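Cytosol aminopeptidase (Staphylococcus aureus subsp. aureus, PDB 3KZW) probably removes N-terminal amino acids from peptides, as a metal-dependent leucyl aminopeptidase of the cytosol aminopeptidase family. Local coordinates at residues 113-118 with 135-140; 250-255 with 349-354; 224-229 with 316-321. All coordinates share one frame; numbering follows the deposited sequence.

Contact 1: 113-118 with 135-140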
# COMPACT_ATOMS: atom_id res chain seq x y z
N LYS A 113 -18.91 38.02 -2.48
CA LYS A 113 -17.60 38.24 -3.07
C LYS A 113 -17.23 39.73 -3.06
O LYS A 113 -16.08 40.09 -2.82
CB LYS A 113 -17.56 37.69 -4.50
CG LYS A 113 -16.16 37.55 -5.09
CD LYS A 113 -16.19 37.01 -6.52
CE LYS A 113 -16.41 35.50 -6.56
NZ LYS A 113 -16.51 34.99 -7.96
N ILE A 114 -18.22 40.59 -3.32
CA ILE A 114 -18.04 42.04 -3.34
C ILE A 114 -17.68 42.58 -1.96
O ILE A 114 -16.64 43.21 -1.79
CB ILE A 114 -19.29 42.78 -3.92
CG1 ILE A 114 -19.42 42.52 -5.42
CG2 ILE A 114 -19.20 44.29 -3.66
CD1 ILE A 114 -20.83 42.71 -5.95
N TRP A 115 -18.54 42.32 -0.97
CA TRP A 115 -18.31 42.78 0.40
C TRP A 115 -17.10 42.10 1.02
O TRP A 115 -16.33 42.72 1.76
CB TRP A 115 -19.55 42.56 1.28
CG TRP A 115 -20.73 43.41 0.93
CD1 TRP A 115 -21.95 42.98 0.48
CD2 TRP A 115 -20.82 44.84 1.00
NE1 TRP A 115 -22.79 44.05 0.27
CE2 TRP A 115 -22.12 45.21 0.58
CE3 TRP A 115 -19.92 45.85 1.37
CZ2 TRP A 115 -22.54 46.54 0.52
CZ3 TRP A 115 -20.34 47.18 1.32
CH2 TRP A 115 -21.64 47.51 0.89
N GLY A 116 -16.93 40.81 0.71
CA GLY A 116 -15.82 40.01 1.22
C GLY A 116 -14.46 40.58 0.87
O GLY A 116 -13.66 40.87 1.76
N HIS A 117 -14.21 40.76 -0.42
CA HIS A 117 -12.93 41.30 -0.89
C HIS A 117 -12.69 42.74 -0.42
O HIS A 117 -11.56 43.12 -0.14
CB HIS A 117 -12.81 41.20 -2.41
CG HIS A 117 -12.57 39.82 -2.92
ND1 HIS A 117 -12.84 39.45 -4.22
CD2 HIS A 117 -12.10 38.71 -2.30
CE1 HIS A 117 -12.54 38.17 -4.38
NE2 HIS A 117 -12.09 37.70 -3.23
N LEU A 118 -13.77 43.52 -0.34
CA LEU A 118 -13.70 44.90 0.12
C LEU A 118 -13.22 45.01 1.56
O LEU A 118 -12.22 45.67 1.83
CB LEU A 118 -15.05 45.61 -0.06
CG LEU A 118 -15.14 47.07 0.40
CD1 LEU A 118 -14.26 47.98 -0.47
CD2 LEU A 118 -16.58 47.56 0.39
N ASP A 135 -25.33 54.03 -1.82
CA ASP A 135 -26.23 54.12 -2.97
C ASP A 135 -25.65 53.49 -4.24
O ASP A 135 -26.40 53.09 -5.13
CB ASP A 135 -26.61 55.58 -3.25
CG ASP A 135 -27.53 56.15 -2.18
OD1 ASP A 135 -28.05 55.39 -1.34
OD2 ASP A 135 -27.74 57.38 -2.19
N SER A 136 -24.32 53.40 -4.31
CA SER A 136 -23.64 52.81 -5.46
C SER A 136 -23.67 51.28 -5.42
O SER A 136 -23.34 50.62 -6.41
CB SER A 136 -22.19 53.31 -5.55
OG SER A 136 -21.41 52.86 -4.45
N PHE A 137 -24.06 50.73 -4.27
CA PHE A 137 -24.14 49.28 -4.08
C PHE A 137 -25.56 48.75 -4.27
O PHE A 137 -25.75 47.55 -4.52
CB PHE A 137 -23.62 48.90 -2.70
CG PHE A 137 -22.12 49.00 -2.56
CD1 PHE A 137 -21.52 50.22 -2.26
CD2 PHE A 137 -21.32 47.88 -2.73
CE1 PHE A 137 -20.15 50.32 -2.14
CE2 PHE A 137 -19.94 47.98 -2.61
CZ PHE A 137 -19.35 49.20 -2.31
N ILE A 138 -26.54 49.63 -4.14
CA ILE A 138 -27.95 49.28 -4.22
C ILE A 138 -28.49 49.59 -5.61
O ILE A 138 -28.36 50.71 -6.10
CB ILE A 138 -28.79 50.03 -3.16
CG1 ILE A 138 -28.21 49.78 -1.76
CG2 ILE A 138 -30.26 49.62 -3.23
CD1 ILE A 138 -28.49 50.89 -0.76
N SER A 139 -29.10 48.58 -6.24
CA SER A 139 -29.66 48.76 -7.57
C SER A 139 -31.17 48.61 -7.55
O SER A 139 -31.76 48.20 -6.55
CB SER A 139 -29.04 47.76 -8.55
OG SER A 139 -29.53 46.45 -8.32
N LYS A 140 -31.77 48.96 -8.68
CA LYS A 140 -33.19 48.76 -8.93
C LYS A 140 -33.56 47.27 -8.92
O LYS A 140 -34.72 46.92 -8.71
CB LYS A 140 -33.56 49.39 -10.29
CG LYS A 140 -32.59 49.02 -11.43
CD LYS A 140 -32.87 49.76 -12.73
CE LYS A 140 -32.13 51.09 -12.81
NZ LYS A 140 -31.96 51.54 -14.22
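Helix 108-124 comes nearest to the loop that follows strand 129-133 at Ile114 and Phe137, whose CA atoms are 9.5 Å apart, so side chains alone bridge the gap. Phe137 enters from the loop and meets one helix face through three residues. Its ring forms an offset stack with the six-membered ring of Trp115: the centroids are 4.5 Å apart and the planes 16° from parallel. The overlap is off-centre on both sides, since Trp115 CH2 sits over the rim of the phenylalanine face, 3.7 Å from Phe137 CD2. On the indole, CZ2 and CH2 do most of the touching, while the five-membered ring lies farther back toward the helix. With CG anti to the carbonyl carbon (chi1 -68°), Trp115 swings its benzo end out over the loop residue. Ile114 approaches differently, its CG2 methyl lying in the ring plane at the edge of Phe137, 3.9 Å from CE2. Leu118, one turn further on, brings CD2 to 4.2 Å from Phe137 CZ.

Strand 91-101 supports the cluster through Val98 and Leu100, which touch both Ile114 and Phe137, and helix 144-157 packs on Trp115. The backbone O of Phe137 accepts a hydrogen bond from Arg106 NH2. Helix 108-124 is the connection of a beta-alpha-beta crossover from strand 91-101 to the parallel strand 129-133, with strand 39-45 between them. No hydrogen bond or charge pair joins the two segments: ring stacking and apolar contacts alone join the loop to the crossover helix.

Contact 2: 250-255 with 349-354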
# COMPACT_ATOMS: atom_id res chain seq x y z
N LEU A 250 -21.78 6.71 24.00
CA LEU A 250 -20.95 7.88 24.30
C LEU A 250 -19.84 7.53 25.29
O LEU A 250 -18.72 8.02 25.17
CB LEU A 250 -21.81 9.04 24.82
CG LEU A 250 -21.16 10.36 25.23
CD1 LEU A 250 -20.28 10.96 24.13
CD2 LEU A 250 -22.21 11.36 25.67
N GLN A 251 -20.17 6.68 26.26
CA GLN A 251 -19.19 6.16 27.22
C GLN A 251 -18.11 5.35 26.51
O GLN A 251 -16.92 5.56 26.74
CB GLN A 251 -19.89 5.29 28.27
CG GLN A 251 -18.94 4.58 29.23
CD GLN A 251 -19.59 3.45 29.99
OE1 GLN A 251 -20.61 2.90 29.57
NE2 GLN A 251 -19.00 3.08 31.12
N ALA A 252 -18.54 4.44 25.63
CA ALA A 252 -17.65 3.57 24.88
C ALA A 252 -16.62 4.33 24.04
O ALA A 252 -15.45 3.96 24.01
CB ALA A 252 -18.46 2.63 24.00
N VAL A 253 -17.07 5.39 23.37
CA VAL A 253 -16.22 6.18 22.49
C VAL A 253 -15.19 6.99 23.28
O VAL A 253 -14.03 7.08 22.88
CB VAL A 253 -17.07 7.11 21.58
CG1 VAL A 253 -16.19 8.06 20.78
CG2 VAL A 253 -17.93 6.28 20.64
N GLY A 254 -15.61 7.56 24.41
CA GLY A 254 -14.78 8.52 25.14
C GLY A 254 -13.95 7.99 26.29
O GLY A 254 -13.15 8.75 26.86
N LYS A 255 -14.13 6.72 26.64
CA LYS A 255 -13.48 6.13 27.83
C LYS A 255 -11.96 5.97 27.69
O LYS A 255 -11.25 5.87 28.70
CB LYS A 255 -14.13 4.80 28.23
CG LYS A 255 -14.02 3.69 27.19
CD LYS A 255 -14.62 2.40 27.69
CE LYS A 255 -14.59 1.33 26.61
NZ LYS A 255 -15.07 0.00 27.10
N ASP A 349 -16.25 -5.40 20.22
CA ASP A 349 -16.92 -4.94 21.43
C ASP A 349 -18.42 -4.77 21.22
O ASP A 349 -18.86 -4.27 20.18
CB ASP A 349 -16.32 -3.62 21.92
CG ASP A 349 -15.07 -3.80 22.77
OD1 ASP A 349 -14.69 -4.96 23.06
OD2 ASP A 349 -14.47 -2.78 23.16
N VAL A 350 -19.20 -5.18 22.21
CA VAL A 350 -20.65 -4.99 22.19
C VAL A 350 -21.08 -4.10 23.35
O VAL A 350 -20.74 -4.37 24.51
CB VAL A 350 -21.42 -6.34 22.21
CG1 VAL A 350 -22.93 -6.12 22.25
CG2 VAL A 350 -21.06 -7.19 21.00
N PHE A 351 -21.80 -3.03 23.04
CA PHE A 351 -22.28 -2.08 24.05
C PHE A 351 -23.80 -1.92 24.01
O PHE A 351 -24.44 -2.22 23.01
CB PHE A 351 -21.61 -0.72 23.85
CG PHE A 351 -20.11 -0.77 23.90
CD1 PHE A 351 -19.44 -0.91 25.12
CD2 PHE A 351 -19.36 -0.67 22.73
CE1 PHE A 351 -18.05 -0.96 25.17
CE2 PHE A 351 -17.97 -0.72 22.77
CZ PHE A 351 -17.32 -0.86 23.99
N THR A 352 -24.35 -1.43 25.12
CA THR A 352 -25.78 -1.14 25.20
C THR A 352 -26.01 0.36 25.03
O THR A 352 -25.52 1.17 25.82
CB THR A 352 -26.38 -1.62 26.54
OG1 THR A 352 -26.00 -2.98 26.77
CG2 THR A 352 -27.90 -1.52 26.51
N ALA A 353 -26.74 0.72 23.98
CA ALA A 353 -27.06 2.11 23.69
C ALA A 353 -28.06 2.68 24.71
O ALA A 353 -28.62 1.94 25.52
CB ALA A 353 -27.62 2.23 22.28
N LEU A 354 -28.27 3.99 24.66
CA LEU A 354 -29.27 4.65 25.50
C LEU A 354 -30.67 4.12 25.18
O LEU A 354 -31.54 4.07 26.05
CB LEU A 354 -29.22 6.17 25.33
CG LEU A 354 -30.06 7.03 26.28
CD1 LEU A 354 -29.48 7.04 27.69
CD2 LEU A 354 -30.17 8.45 25.74
O HOH W 1 -14.19 -2.17 25.51
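Ala252 and Phe351 mark the closest backbone approach, 7.4 Å between their CA atoms, where helix 248-254 faces the short strand 350-352. Neither backbone hydrogen-bonds to the other, and the contact is carried by a methyl group, an aromatic ring and a lysine. Ala252 CB stands over the centre of the Phe351 ring in a CH-pi contact: it is 3.5 Å from the centroid and only 5° off the ring normal. All six ring carbons are therefore at similar range from the methyl, the nearest being CE2 at 3.6 Å from Ala252 CB. The short side chain leaves only its methyl between the helix and the ring, in line with the close approach of the backbones.

Lys255 reaches the same ring from another side. Its CG lies between the backbone N and the carbonyl carbon (chi1 63°), and from there the chain runs fully extended toward the strand. NZ ends near the ring plane, at the edge, 3.7 Å from Phe351 CE1, so the ammonium group does not sit over the pi face. Beyond the ring lies Asp349, with OD2 4.9 Å from Lys255 NZ, where the opposite charges probably attract, although the charged atoms are not in contact. A water modelled between them lies 2.8 Å from Lys255 NZ, but it is implausibly close to the carboxylate, which leaves a bridge there doubtful. Asp349 has a firmer partner in Lys346, a salt bridge through OD1.

Around the contact, strand 350-352 pairs antiparallel with strand 358-360, Phe351 bonding to Val359. Helix 239-244 packs on Gln251 and Lys255, and Val371 of helix 368-380 packs on Leu250 and Val253. A second subunit borders the strand, where its Asn212 donates to Val350 O.

Contact 3: 224-229 with 316-321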
# COMPACT_ATOMS: atom_id res chain seq x y z
N VAL A 224 -21.07 26.96 28.82
CA VAL A 224 -21.73 27.45 30.04
C VAL A 224 -21.41 28.93 30.26
O VAL A 224 -22.31 29.75 30.44
CB VAL A 224 -21.33 26.62 31.29
CG1 VAL A 224 -21.82 27.28 32.57
CG2 VAL A 224 -21.86 25.21 31.19
N ASN A 225 -20.12 29.27 30.24
CA ASN A 225 -19.66 30.64 30.48
C ASN A 225 -20.13 31.63 29.42
O ASN A 225 -20.40 32.79 29.73
CB ASN A 225 -18.14 30.69 30.62
CG ASN A 225 -17.64 30.03 31.90
OD1 ASN A 225 -18.34 29.99 32.91
ND2 ASN A 225 -16.41 29.51 31.85
N HIS A 226 -20.23 31.17 28.18
CA HIS A 226 -20.67 32.02 27.07
C HIS A 226 -22.14 32.43 27.20
O HIS A 226 -22.48 33.59 26.99
CB HIS A 226 -20.43 31.34 25.73
CG HIS A 226 -20.93 32.13 24.56
ND1 HIS A 226 -20.24 33.20 24.04
CD2 HIS A 226 -22.06 32.01 23.83
CE1 HIS A 226 -20.93 33.71 23.03
NE2 HIS A 226 -22.04 33.00 22.88
N PHE A 227 -23.00 31.47 27.55
CA PHE A 227 -24.43 31.72 27.67
C PHE A 227 -24.87 32.09 29.09
O PHE A 227 -26.08 32.16 29.37
CB PHE A 227 -25.23 30.50 27.19
CG PHE A 227 -25.16 30.27 25.71
CD1 PHE A 227 -25.68 31.20 24.82
CD2 PHE A 227 -24.59 29.10 25.21
CE1 PHE A 227 -25.63 30.98 23.45
CE2 PHE A 227 -24.53 28.87 23.84
CZ PHE A 227 -25.05 29.81 22.95
N LYS A 228 -23.90 32.34 29.97
CA LYS A 228 -24.16 32.54 31.40
C LYS A 228 -25.17 33.66 31.70
O LYS A 228 -26.08 33.47 32.51
CB LYS A 228 -22.85 32.76 32.16
CG LYS A 228 -22.96 32.48 33.65
CD LYS A 228 -21.60 32.52 34.33
CE LYS A 228 -21.75 32.33 35.84
NZ LYS A 228 -20.44 32.38 36.55
N ASN A 229 -25.01 34.81 31.04
CA ASN A 229 -25.90 35.95 31.28
C ASN A 229 -26.96 36.17 30.20
O ASN A 229 -27.47 37.28 30.03
CB ASN A 229 -25.08 37.23 31.51
CG ASN A 229 -24.32 37.22 32.83
OD1 ASN A 229 -24.84 36.79 33.86
ND2 ASN A 229 -23.08 37.70 32.80
N ILE A 316 -25.55 28.36 15.59
CA ILE A 316 -26.96 28.51 15.18
C ILE A 316 -27.82 29.02 16.33
O ILE A 316 -28.62 29.94 16.15
CB ILE A 316 -27.53 27.18 14.60
CG1 ILE A 316 -26.86 26.84 13.27
CG2 ILE A 316 -29.03 27.28 14.40
CD1 ILE A 316 -26.98 25.38 12.85
N ILE A 317 -27.65 28.43 17.52
CA ILE A 317 -28.39 28.85 18.71
C ILE A 317 -27.99 30.26 19.14
O ILE A 317 -28.84 31.06 19.55
CB ILE A 317 -28.23 27.82 19.86
CG1 ILE A 317 -28.86 26.48 19.45
CG2 ILE A 317 -28.87 28.33 21.15
CD1 ILE A 317 -28.43 25.29 20.30
N GLU A 318 -26.70 30.58 19.03
CA GLU A 318 -26.19 31.92 19.32
C GLU A 318 -26.85 32.97 18.43
O GLU A 318 -27.22 34.05 18.90
CB GLU A 318 -24.66 31.96 19.16
CG GLU A 318 -24.02 33.35 19.20
CD GLU A 318 -23.99 33.98 20.59
OE1 GLU A 318 -24.45 33.35 21.57
OE2 GLU A 318 -23.50 35.13 20.72
N ALA A 319 -26.99 32.65 17.14
CA ALA A 319 -27.62 33.55 16.18
C ALA A 319 -29.11 33.70 16.45
O ALA A 319 -29.64 34.81 16.44
CB ALA A 319 -27.38 33.07 14.76
N ALA A 320 -29.78 32.58 16.72
CA ALA A 320 -31.22 32.58 16.98
C ALA A 320 -31.59 33.40 18.21
O ALA A 320 -32.60 34.11 18.21
CB ALA A 320 -31.73 31.15 17.12
N SER A 321 -30.76 33.32 19.25
CA SER A 321 -31.01 34.03 20.51
C SER A 321 -30.75 35.53 20.40
O SER A 321 -31.50 36.34 20.94
CB SER A 321 -30.19 33.42 21.65
OG SER A 321 -28.80 33.59 21.44
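A histidine-carboxylate hydrogen bond, between partly exposed His226 in the last turn of helix 216-226 and buried Glu318 on helix 308-322, ties two helices of the catalytic domain together. His226 NE2 donates to Glu318 OE1 at 2.8 Å, with an N-H...O angle of 155°. The acceptor lies close to the imidazole plane, yet the nitrogen meets OE1 from well above the carboxylate plane, 66° out of it. Glu318 arrives there because its chain bends at chi2 (73°), which turns the carboxylate across the imidazole edge.

Phe227, just past the helix, sits beside the pair. His226 CD2 rests over the centre of its ring, and Phe227 CE1 comes to 3.2 Å from Glu318 OE1. On its far tip, CZ loosely touches Ile317 CG2 at 4.5 Å. Glu318 OE2 makes a long, weak ion pair with Arg322.

Helix 188-208 packs on both partners, its Leu202 touching His226 and Glu318, and Ser199 lying against Glu318. Phe227 also leans on Val234 of strand 233-237, while helix 505-512 packs on Ile316 and Ala319.

Contact 1 lies in the N-terminal domain and contacts 2 and 3 in the catalytic domain. Contact 1 closes along the chain before the others open, while those two interlock: 224-229, 250-255, 316-321, then 349-354. Between their centres, contact 1 is 31 Å from contact 3 and 51 Å from contact 2, with the latter two 29 Å apart; none touches another. Contacts 1 and 2 fall on opposite sides of the chain's centre. Contact 3 belongs to helices beside the large catalytic sheet, and contact 2 to a small three-stranded sheet bordering a second subunit. The three thus lie in different parts of a chain that assembles as six copies.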